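Local coordinates for protein uracil-DNA glycosylase (Epstein-Barr virus, PDB 6LYJ) that belongs to the uracil-DNA glycosylase superfamily and is built around a central parallel beta sheet flanked by helices, at residues C78-Q90 / L178-W190. Sequence-based numbering, arbitrary orientation.
Sequences CDPSDIKVVILGQ and LSERLKACVFMLW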
# COMPACT_ATOMS: atom_id res chain seq x y z
N CYS A 78 -5.58 2.75 -19.98
CA CYS A 78 -5.30 1.87 -21.11
C CYS A 78 -6.49 0.95 -21.31
O CYS A 78 -7.33 0.79 -20.42
CB CYS A 78 -4.02 1.05 -20.91
SG CYS A 78 -4.16 -0.26 -19.67
N ASP A 79 -6.54 0.32 -22.48
CA ASP A 79 -7.56 -0.67 -22.71
C ASP A 79 -7.27 -1.88 -21.82
O ASP A 79 -6.11 -2.27 -21.67
CB ASP A 79 -7.58 -1.11 -24.17
CG ASP A 79 -7.86 0.04 -25.12
OD1 ASP A 79 -8.17 1.15 -24.64
OD2 ASP A 79 -7.77 -0.17 -26.35
N PRO A 80 -8.30 -2.49 -21.22
CA PRO A 80 -8.03 -3.64 -20.35
C PRO A 80 -7.37 -4.80 -21.07
O PRO A 80 -6.57 -5.52 -20.46
CB PRO A 80 -9.43 -4.02 -19.82
CG PRO A 80 -10.40 -3.28 -20.69
CD PRO A 80 -9.70 -2.05 -21.16
N SER A 81 -7.65 -4.98 -22.36
CA SER A 81 -7.01 -6.05 -23.12
C SER A 81 -5.51 -5.84 -23.25
O SER A 81 -4.79 -6.80 -23.55
CB SER A 81 -7.63 -6.15 -24.52
OG SER A 81 -8.95 -6.67 -24.45
N ASP A 82 -5.02 -4.62 -23.04
CA ASP A 82 -3.60 -4.30 -23.16
C ASP A 82 -2.86 -4.35 -21.82
O ASP A 82 -1.68 -3.99 -21.77
CB ASP A 82 -3.43 -2.92 -23.80
CG ASP A 82 -3.95 -2.88 -25.22
OD1 ASP A 82 -3.93 -3.92 -25.90
OD2 ASP A 82 -4.40 -1.79 -25.66
N ILE A 83 -3.52 -4.76 -20.74
CA ILE A 83 -2.87 -4.83 -19.44
C ILE A 83 -1.79 -5.91 -19.47
O ILE A 83 -2.03 -7.03 -19.93
CB ILE A 83 -3.90 -5.07 -18.33
CG1 ILE A 83 -4.78 -3.83 -18.17
CG2 ILE A 83 -3.20 -5.46 -17.02
CD1 ILE A 83 -6.00 -4.05 -17.31
N LYS A 84 -0.59 -5.56 -18.99
CA LYS A 84 0.55 -6.46 -18.96
C LYS A 84 1.08 -6.72 -17.56
O LYS A 84 1.72 -7.76 -17.35
CB LYS A 84 1.71 -5.89 -19.80
CG LYS A 84 1.41 -5.74 -21.28
CD LYS A 84 2.47 -4.88 -21.96
CE LYS A 84 2.18 -4.70 -23.44
NZ LYS A 84 3.20 -3.85 -24.12
N VAL A 85 0.88 -5.81 -16.62
CA VAL A 85 1.35 -5.95 -15.25
C VAL A 85 0.25 -5.46 -14.32
O VAL A 85 -0.34 -4.39 -14.55
CB VAL A 85 2.66 -5.17 -15.00
CG1 VAL A 85 3.13 -5.37 -13.56
CG2 VAL A 85 3.74 -5.61 -15.96
N VAL A 86 -0.04 -6.23 -13.28
CA VAL A 86 -0.99 -5.86 -12.24
C VAL A 86 -0.22 -5.74 -10.93
O VAL A 86 0.48 -6.67 -10.52
CB VAL A 86 -2.13 -6.87 -12.10
CG1 VAL A 86 -3.07 -6.46 -10.98
CG2 VAL A 86 -2.91 -6.96 -13.41
N ILE A 87 -0.32 -4.57 -10.30
CA ILE A 87 0.28 -4.31 -8.99
C ILE A 87 -0.87 -4.04 -8.02
O ILE A 87 -1.69 -3.14 -8.27
CB ILE A 87 1.26 -3.13 -9.04
CG1 ILE A 87 2.39 -3.42 -10.02
CG2 ILE A 87 1.81 -2.85 -7.65
CD1 ILE A 87 3.30 -2.25 -10.27
N LEU A 88 -0.92 -4.79 -6.93
CA LEU A 88 -2.01 -4.68 -5.96
C LEU A 88 -1.60 -3.84 -4.76
O LEU A 88 -0.55 -4.09 -4.14
CB LEU A 88 -2.45 -6.06 -5.47
CG LEU A 88 -3.08 -7.01 -6.49
CD1 LEU A 88 -3.79 -8.14 -5.78
CD2 LEU A 88 -4.03 -6.25 -7.40
N GLY A 89 -2.45 -2.88 -4.41
CA GLY A 89 -2.38 -2.18 -3.15
C GLY A 89 -3.53 -2.61 -2.25
O GLY A 89 -4.34 -3.47 -2.60
N GLN A 90 -3.59 -1.99 -1.08
CA GLN A 90 -4.66 -2.29 -0.13
C GLN A 90 -5.78 -1.26 -0.27
O GLN A 90 -6.67 -1.42 -1.12
CB GLN A 90 -4.12 -2.32 1.31
CG GLN A 90 -3.16 -3.48 1.58
CD GLN A 90 -2.53 -3.45 2.96
OE1 GLN A 90 -3.02 -2.78 3.87
NE2 GLN A 90 -1.43 -4.17 3.12
N LEU A 178 -9.11 -10.67 -14.98
CA LEU A 178 -7.84 -10.37 -15.63
C LEU A 178 -7.06 -11.66 -15.89
O LEU A 178 -6.53 -11.87 -16.98
CB LEU A 178 -7.02 -9.40 -14.79
CG LEU A 178 -7.52 -7.96 -14.70
CD1 LEU A 178 -6.85 -7.25 -13.54
CD2 LEU A 178 -7.25 -7.21 -16.01
N SER A 179 -7.00 -12.53 -14.88
CA SER A 179 -6.32 -13.81 -15.05
C SER A 179 -6.96 -14.65 -16.15
O SER A 179 -6.26 -15.24 -16.98
CB SER A 179 -6.32 -14.58 -13.73
OG SER A 179 -5.71 -15.85 -13.86
N GLU A 180 -8.29 -14.68 -16.19
CA GLU A 180 -9.00 -15.53 -17.14
C GLU A 180 -8.90 -15.00 -18.57
O GLU A 180 -8.68 -15.77 -19.51
CB GLU A 180 -10.47 -15.65 -16.71
CG GLU A 180 -11.38 -16.30 -17.73
CD GLU A 180 -12.85 -16.15 -17.36
OE1 GLU A 180 -13.15 -16.11 -16.15
OE2 GLU A 180 -13.69 -16.07 -18.28
N ARG A 181 -9.06 -13.69 -18.75
CA ARG A 181 -9.24 -13.09 -20.07
C ARG A 181 -7.93 -12.69 -20.73
O ARG A 181 -7.86 -12.65 -21.97
CB ARG A 181 -10.14 -11.85 -19.96
CG ARG A 181 -11.51 -12.12 -19.38
CD ARG A 181 -12.57 -12.35 -20.43
NE ARG A 181 -13.81 -12.84 -19.83
CZ ARG A 181 -14.89 -12.08 -19.63
NH1 ARG A 181 -14.89 -10.81 -20.01
NH2 ARG A 181 -15.98 -12.60 -19.07
N LEU A 182 -6.90 -12.37 -19.96
CA LEU A 182 -5.61 -12.00 -20.54
C LEU A 182 -4.81 -13.25 -20.87
O LEU A 182 -4.78 -14.21 -20.11
CB LEU A 182 -4.83 -11.10 -19.59
CG LEU A 182 -5.46 -9.74 -19.27
CD1 LEU A 182 -4.61 -8.98 -18.26
CD2 LEU A 182 -5.66 -8.93 -20.54
N LYS A 183 -4.14 -13.22 -22.03
CA LYS A 183 -3.33 -14.35 -22.45
C LYS A 183 -2.06 -14.48 -21.60
O LYS A 183 -1.66 -15.59 -21.24
CB LYS A 183 -2.97 -14.22 -23.93
CG LYS A 183 -2.17 -15.38 -24.50
CD LYS A 183 -1.84 -15.15 -25.97
CE LYS A 183 -1.14 -16.36 -26.57
NZ LYS A 183 -0.97 -16.23 -28.04
N ALA A 184 -1.43 -13.35 -21.28
CA ALA A 184 -0.17 -13.36 -20.54
C ALA A 184 -0.05 -12.05 -19.77
O ALA A 184 -0.11 -10.97 -20.37
CB ALA A 184 1.02 -13.54 -21.48
N CYS A 185 0.14 -12.15 -18.46
CA CYS A 185 0.15 -10.98 -17.60
C CYS A 185 1.06 -11.26 -16.40
O CYS A 185 1.22 -12.41 -15.99
CB CYS A 185 -1.27 -10.63 -17.14
SG CYS A 185 -1.42 -9.05 -16.29
N VAL A 186 1.65 -10.19 -15.86
CA VAL A 186 2.45 -10.26 -14.63
C VAL A 186 1.62 -9.71 -13.48
O VAL A 186 0.95 -8.68 -13.62
CB VAL A 186 3.78 -9.49 -14.77
CG1 VAL A 186 4.60 -9.59 -13.49
CG2 VAL A 186 4.57 -10.00 -15.97
N PHE A 187 1.66 -10.39 -12.34
CA PHE A 187 0.99 -9.97 -11.11
C PHE A 187 2.03 -9.84 -10.00
O PHE A 187 2.72 -10.81 -9.69
CB PHE A 187 -0.11 -10.96 -10.70
CG PHE A 187 -1.24 -11.06 -11.69
CD1 PHE A 187 -1.09 -11.78 -12.87
CD2 PHE A 187 -2.45 -10.43 -11.44
CE1 PHE A 187 -2.14 -11.88 -13.77
CE2 PHE A 187 -3.49 -10.52 -12.34
CZ PHE A 187 -3.34 -11.25 -13.51
N MET A 188 2.14 -8.64 -9.43
CA MET A 188 3.11 -8.36 -8.36
C MET A 188 2.35 -8.24 -7.05
O MET A 188 1.60 -7.27 -6.84
CB MET A 188 3.91 -7.10 -8.66
CG MET A 188 4.69 -7.12 -9.98
SD MET A 188 5.63 -5.60 -10.21
CE MET A 188 6.45 -5.90 -11.77
N LEU A 189 2.55 -9.20 -6.15
CA LEU A 189 1.85 -9.28 -4.87
C LEU A 189 2.86 -9.07 -3.75
O LEU A 189 3.68 -9.96 -3.47
CB LEU A 189 1.14 -10.63 -4.74
CG LEU A 189 0.31 -11.04 -5.96
CD1 LEU A 189 -0.37 -12.39 -5.77
CD2 LEU A 189 -0.72 -9.97 -6.27
N TRP A 190 2.80 -7.91 -3.10
CA TRP A 190 3.76 -7.52 -2.07
C TRP A 190 3.09 -7.55 -0.70
O TRP A 190 2.13 -6.81 -0.47
CB TRP A 190 4.32 -6.13 -2.34
CG TRP A 190 4.95 -5.99 -3.69
CD1 TRP A 190 5.67 -6.93 -4.37
CD2 TRP A 190 4.92 -4.83 -4.53
NE1 TRP A 190 6.09 -6.43 -5.58
CE2 TRP A 190 5.64 -5.14 -5.71
CE3 TRP A 190 4.36 -3.55 -4.41
CZ2 TRP A 190 5.81 -4.23 -6.75
CZ3 TRP A 190 4.53 -2.65 -5.45
CH2 TRP A 190 5.25 -2.99 -6.60
O HOH W 1 -8.63 -9.74 -23.58
O HOH W 2 1.36 -5.95 -4.45
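Val85, Val86 and Ile87 pair with Val186, Phe187 and Met188 as neighbouring parallel strands, 85-89 and 186-190, whose axes diverge by 16°. Three backbone hydrogen bonds hold them: Val186 N to Lys84 O, Val86 N to Val186 O and Met188 N to Val86 O, the last 2.8 Å long and almost straight at 172°. Farther along, the strands spread, and a water bridges them, donating to Leu88 O and Met188 O and accepting from Trp190 N.

Beta-branched and other apolar residues suit strands buried on both faces. On the face of Val85 and Ile87, the extended chain of Met188 reaches back along the neighbouring strand: its SD lies 3.9 Å from Ile87 CG1, and its CE meets Val85 CG1. Ile87 CG2, set opposite the backbone N by a chi1 of -60°, touches the six-membered ring of Trp190, 3.5 Å from CZ3, while CG1 takes the sulfur; one branched residue thus serves two partners. Helix 235-245 packs against Val186 and Met188 here.

On the other face, Val86 lies alongside Phe187, its CB 3.6 Å from Phe187 CD2, and its CG2 also meets Cys185 SG and Leu178 CD1. Ile83 extends this layer by crossing Leu178 nearly at a right angle, CD1 to CD2 at 3.6 Å. Leu182, where the chain leaves helix 167-181, turns both methyls to the 3-10 turn and the residue after it: CD1 packs against Ile83, whereas CD2 rests 3.5 Å from Pro80 O.

With strand 145-149 hydrogen-bonded along the far edge of 85-89 and strand 207-211 beyond 186-190, this pair forms the centre of a four-stranded parallel sheet of order 2-1-3-4, the alpha/beta core characteristic of the uracil-DNA glycosylase fold.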